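Local coordinates for protein G/U mismatch-specific DNA glycosylase (Deinococcus radiodurans, PDB 2C2Q) that belongs to the uracil-DNA glycosylase superfamily and is named as a mismatch-specific DNA glycosylase, with a mostly parallel core sheet flanked by helices, at residues A34-Y46 with D84-L96. The protein carries 1 engineered substitution. Residues are numbered along the deposited sequence; the frame is centred on the assembly and turned at random.
Sequences APSGISARARAYY and DVAKRHSGVAAAL. Engineered in segment 84-96: A93 (natural residue Asp).
The CD and CG edge of the P35 ring rests against the backbone of 84-96, CD 3.4 Å from H89 O and close to A86 O, CG near S90 CB, an example of how a proline edge and a few main-chain atoms can join the lead-in to a helix to a neighbouring loop. Its carbonyl supplies the one direct hydrogen bond across the pair: G91 N reaches P35 O at 3.0 Å, in the carbonyl plane. G91, at positive phi, adopts backbone angles that call for glycine. A34 CB touches both A86 CB and L96 CD1 (3.7 Å to the latter). S90 CB touches A40 CB of helix 37-42, whose start is N-capped by S36 OG, 3.0 Å from S39 N. At the other end, the D84 carboxylate slides past the Y45 ring with planes 45° apart, OD2 being 3.7 Å from Y45 CE1. K87, bent at chi2 and chi3, brings NZ to 2.8 Å from Y45 OH; NZ forms a salt bridge with D20 and a hydrogen bond to V18 O, while the hydroxyl bonds to P19 O. An acetate ion, probably from crystallisation, lies beside D84 and may mark a pocket where the loops after adjacent parallel strands 28-32 and 80-84 meet, as is usual for sites of alpha/beta folds such as that of the uracil-DNA glycosylase superfamily.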
loop_
_atom_site.group_PDB
_atom_site.type_symbol
_atom_site.label_atom_id
_atom_site.label_comp_id
_atom_site.label_asym_id
_atom_site.label_seq_id
_atom_site.Cartn_x
_atom_site.Cartn_y
_atom_site.Cartn_z
ATOM N N ALA A 34 -7.179 5.505 -1.228
ATOM C CA ALA A 34 -8.530 5.144 -0.820
ATOM C C ALA A 34 -9.024 4.125 -1.814
ATOM O O ALA A 34 -8.525 4.084 -2.985
ATOM C CB ALA A 34 -9.465 6.336 -0.843
ATOM N N PRO A 35 -9.977 3.318 -1.402
ATOM C CA PRO A 35 -10.567 2.345 -2.366
ATOM C C PRO A 35 -11.305 3.123 -3.460
ATOM O O PRO A 35 -11.996 4.130 -3.162
ATOM C CB PRO A 35 -11.538 1.528 -1.504
ATOM C CG PRO A 35 -11.986 2.641 -0.392
ATOM C CD PRO A 35 -10.635 3.261 -0.055
ATOM N N SER A 36 -11.057 2.785 -4.719
ATOM C CA SER A 36 -11.996 3.218 -5.781
ATOM C C SER A 36 -13.434 2.782 -5.465
ATOM O O SER A 36 -13.700 1.867 -4.658
ATOM C CB SER A 36 -11.588 2.657 -7.191
ATOM O OG SER A 36 -11.868 1.255 -7.197
ATOM N N GLY A 37 -14.410 3.379 -6.174
ATOM C CA GLY A 37 -15.794 2.897 -6.021
ATOM C C GLY A 37 -15.960 1.458 -6.313
ATOM O O GLY A 37 -16.647 0.721 -5.603
ATOM N N ILE A 38 -15.310 0.987 -7.375
ATOM C CA ILE A 38 -15.414 -0.422 -7.689
ATOM C C ILE A 38 -14.825 -1.287 -6.546
ATOM O O ILE A 38 -15.411 -2.306 -6.172
ATOM C CB ILE A 38 -14.628 -0.703 -9.069
ATOM C CG1 ILE A 38 -15.437 -0.087 -10.249
ATOM C CG2 ILE A 38 -14.375 -2.210 -9.291
ATOM C CD1 ILE A 38 -14.533 -0.073 -11.573
ATOM N N SER A 39 -13.669 -0.889 -6.020
ATOM C CA SER A 39 -13.030 -1.613 -4.898
ATOM C C SER A 39 -13.939 -1.657 -3.636
ATOM O O SER A 39 -14.093 -2.692 -3.026
ATOM C CB SER A 39 -11.677 -1.001 -4.583
ATOM O OG SER A 39 -10.794 -1.235 -5.706
ATOM N N ALA A 40 -14.521 -0.519 -3.329
ATOM C CA ALA A 40 -15.432 -0.397 -2.164
ATOM C C ALA A 40 -16.658 -1.305 -2.360
ATOM O O ALA A 40 -17.052 -2.024 -1.460
ATOM C CB ALA A 40 -15.849 1.005 -1.992
ATOM N N ARG A 41 -17.271 -1.261 -3.551
ATOM C CA ARG A 41 -18.411 -2.132 -3.837
ATOM C C ARG A 41 -18.091 -3.590 -3.807
ATOM O O ARG A 41 -18.865 -4.359 -3.244
ATOM C CB ARG A 41 -19.054 -1.755 -5.159
ATOM C CG ARG A 41 -19.689 -0.401 -5.038
ATOM C CD ARG A 41 -20.645 -0.093 -6.155
ATOM N NE ARG A 41 -20.038 -0.329 -7.466
ATOM C CZ ARG A 41 -19.244 0.531 -8.096
ATOM N NH1 ARG A 41 -18.933 1.704 -7.545
ATOM N NH2 ARG A 41 -18.778 0.217 -9.289
ATOM N N ALA A 42 -16.918 -3.977 -4.338
ATOM C CA ALA A 42 -16.448 -5.358 -4.283
ATOM C C ALA A 42 -15.917 -5.753 -2.872
ATOM O O ALA A 42 -15.657 -6.919 -2.659
ATOM C CB ALA A 42 -15.348 -5.579 -5.317
ATOM N N ARG A 43 -15.760 -4.782 -1.965
ATOM C CA ARG A 43 -15.136 -5.028 -0.668
ATOM C C ARG A 43 -13.770 -5.714 -0.917
ATOM O O ARG A 43 -13.466 -6.765 -0.365
ATOM C CB ARG A 43 -16.042 -5.906 0.260
ATOM C CG ARG A 43 -17.221 -5.060 0.800
ATOM C CD ARG A 43 -18.071 -5.861 1.771
ATOM N NE ARG A 43 -19.410 -5.296 1.954
ATOM C CZ ARG A 43 -20.424 -5.913 2.591
ATOM N NH1 ARG A 43 -20.273 -7.118 3.125
ATOM N NH2 ARG A 43 -21.610 -5.313 2.695
ATOM N N ALA A 44 -12.941 -5.111 -1.767
ATOM C CA ALA A 44 -11.614 -5.685 -2.077
ATOM C C ALA A 44 -10.627 -4.514 -2.328
ATOM O O ALA A 44 -10.947 -3.339 -2.010
ATOM C CB ALA A 44 -11.733 -6.644 -3.309
ATOM N N TYR A 45 -9.439 -4.819 -2.878
ATOM C CA TYR A 45 -8.443 -3.781 -3.182
ATOM C C TYR A 45 -8.153 -3.838 -4.654
ATOM O O TYR A 45 -8.120 -4.951 -5.185
ATOM C CB TYR A 45 -7.150 -4.022 -2.400
ATOM C CG TYR A 45 -7.219 -3.614 -0.924
ATOM C CD1 TYR A 45 -6.631 -2.416 -0.465
ATOM C CD2 TYR A 45 -7.893 -4.437 -0.004
ATOM C CE1 TYR A 45 -6.693 -2.069 0.944
ATOM C CE2 TYR A 45 -7.968 -4.092 1.349
ATOM C CZ TYR A 45 -7.362 -2.909 1.804
ATOM O OH TYR A 45 -7.401 -2.583 3.159
ATOM N N TYR A 46 -7.861 -2.665 -5.224
ATOM C CA TYR A 46 -7.430 -2.483 -6.638
ATOM C C TYR A 46 -8.268 -3.377 -7.543
ATOM O O TYR A 46 -7.712 -4.185 -8.351
ATOM C CB TYR A 46 -5.925 -2.804 -6.743
ATOM C CG TYR A 46 -5.106 -1.983 -5.790
ATOM C CD1 TYR A 46 -4.803 -0.617 -6.056
ATOM C CD2 TYR A 46 -4.643 -2.545 -4.607
ATOM C CE1 TYR A 46 -4.077 0.138 -5.146
ATOM C CE2 TYR A 46 -3.899 -1.810 -3.678
ATOM C CZ TYR A 46 -3.618 -0.452 -3.930
ATOM O OH TYR A 46 -2.908 0.320 -3.055
ATOM N N ASP A 84 -4.957 1.751 3.500
ATOM C CA ASP A 84 -5.035 2.981 2.720
ATOM C C ASP A 84 -4.997 4.176 3.652
ATOM O O ASP A 84 -5.382 4.062 4.813
ATOM C CB ASP A 84 -6.356 3.044 1.962
ATOM C CG ASP A 84 -6.420 2.073 0.771
ATOM O OD1 ASP A 84 -5.404 1.899 0.030
ATOM O OD2 ASP A 84 -7.492 1.496 0.456
ATOM N N VAL A 85 -4.644 5.327 3.119
ATOM C CA VAL A 85 -4.635 6.541 3.955
ATOM C C VAL A 85 -6.056 6.932 4.338
ATOM O O VAL A 85 -6.311 7.419 5.451
ATOM C CB VAL A 85 -3.893 7.686 3.228
ATOM C CG1 VAL A 85 -3.780 8.940 4.125
ATOM C CG2 VAL A 85 -2.478 7.218 2.748
ATOM N N ALA A 86 -6.996 6.751 3.414
ATOM C CA ALA A 86 -8.421 6.991 3.657
ATOM C C ALA A 86 -9.202 5.646 3.663
ATOM O O ALA A 86 -9.223 4.918 2.649
ATOM C CB ALA A 86 -8.969 7.912 2.622
ATOM N N LYS A 87 -9.835 5.323 4.791
ATOM C CA LYS A 87 -10.473 4.021 4.942
ATOM C C LYS A 87 -12.028 4.057 4.950
ATOM O O LYS A 87 -12.665 3.038 4.835
ATOM C CB LYS A 87 -10.001 3.390 6.235
ATOM C CG LYS A 87 -8.561 2.883 6.190
ATOM C CD LYS A 87 -8.323 1.753 5.126
ATOM C CE LYS A 87 -9.259 0.575 5.339
ATOM N NZ LYS A 87 -8.834 -0.677 4.591
ATOM N N ARG A 88 -12.581 5.244 5.214
ATOM C CA ARG A 88 -14.032 5.412 5.373
ATOM C C ARG A 88 -14.716 6.075 4.184
ATOM O O ARG A 88 -15.940 6.341 4.256
ATOM C CB ARG A 88 -14.286 6.297 6.622
ATOM C CG ARG A 88 -13.749 5.647 7.932
ATOM C CD ARG A 88 -14.120 6.441 9.214
ATOM N NE ARG A 88 -13.666 5.778 10.443
ATOM C CZ ARG A 88 -12.389 5.771 10.862
ATOM N NH1 ARG A 88 -11.428 6.357 10.149
ATOM N NH2 ARG A 88 -12.071 5.173 12.013
ATOM N N HIS A 89 -13.953 6.377 3.119
ATOM C CA HIS A 89 -14.495 7.022 1.943
ATOM C C HIS A 89 -13.868 6.344 0.722
ATOM O O HIS A 89 -12.764 5.818 0.796
ATOM C CB HIS A 89 -14.101 8.516 1.905
ATOM C CG HIS A 89 -14.593 9.319 3.088
ATOM N ND1 HIS A 89 -13.954 9.319 4.312
ATOM C CD2 HIS A 89 -15.666 10.143 3.220
ATOM C CE1 HIS A 89 -14.608 10.120 5.149
ATOM N NE2 HIS A 89 -15.658 10.623 4.512
ATOM N N SER A 90 -14.579 6.419 -0.409
ATOM C CA SER A 90 -14.078 5.876 -1.649
ATOM C C SER A 90 -14.148 6.919 -2.736
ATOM O O SER A 90 -14.886 7.921 -2.623
ATOM C CB SER A 90 -14.884 4.634 -2.028
ATOM O OG SER A 90 -16.243 4.937 -2.399
ATOM N N GLY A 91 -13.401 6.670 -3.801
ATOM C CA GLY A 91 -13.460 7.503 -4.997
ATOM C C GLY A 91 -12.060 7.962 -5.335
ATOM O O GLY A 91 -11.062 7.461 -4.753
ATOM N N VAL A 92 -11.955 8.907 -6.260
ATOM C CA VAL A 92 -10.653 9.407 -6.645
ATOM C C VAL A 92 -10.149 10.415 -5.635
ATOM O O VAL A 92 -10.971 11.132 -4.996
ATOM C CB VAL A 92 -10.674 9.990 -8.094
ATOM C CG1 VAL A 92 -11.368 8.981 -8.990
ATOM C CG2 VAL A 92 -11.410 11.338 -8.174
ATOM N N ALA A 93 -8.823 10.430 -5.426
ATOM C CA ALA A 93 -8.195 11.372 -4.471
ATOM C C ALA A 93 -8.740 12.777 -4.523
ATOM O O ALA A 93 -9.089 13.337 -3.478
ATOM C CB ALA A 93 -6.654 11.410 -4.643
ATOM N N ALA A 94 -8.820 13.361 -5.726
ATOM C CA ALA A 94 -9.278 14.749 -5.879
ATOM C C ALA A 94 -10.680 15.012 -5.378
ATOM O O ALA A 94 -11.016 16.163 -5.068
ATOM C CB ALA A 94 -9.181 15.197 -7.321
ATOM N N ALA A 95 -11.501 13.980 -5.320
ATOM C CA ALA A 95 -12.905 14.122 -4.980
ATOM C C ALA A 95 -13.175 13.847 -3.500
ATOM O O ALA A 95 -14.263 14.091 -3.013
ATOM C CB ALA A 95 -13.723 13.207 -5.837
ATOM N N LEU A 96 -12.175 13.324 -2.778
ATOM C CA LEU A 96 -12.420 12.896 -1.417
ATOM C C LEU A 96 -12.613 14.142 -0.553
ATOM O O LEU A 96 -11.894 15.099 -0.764
ATOM C CB LEU A 96 -11.209 12.102 -0.899
ATOM C CG LEU A 96 -11.038 10.666 -1.478
ATOM C CD1 LEU A 96 -9.801 10.005 -0.881
ATOM C CD2 LEU A 96 -12.255 9.759 -1.275
HETATM O O HOH W 1 -9.180 5.893 -5.061
#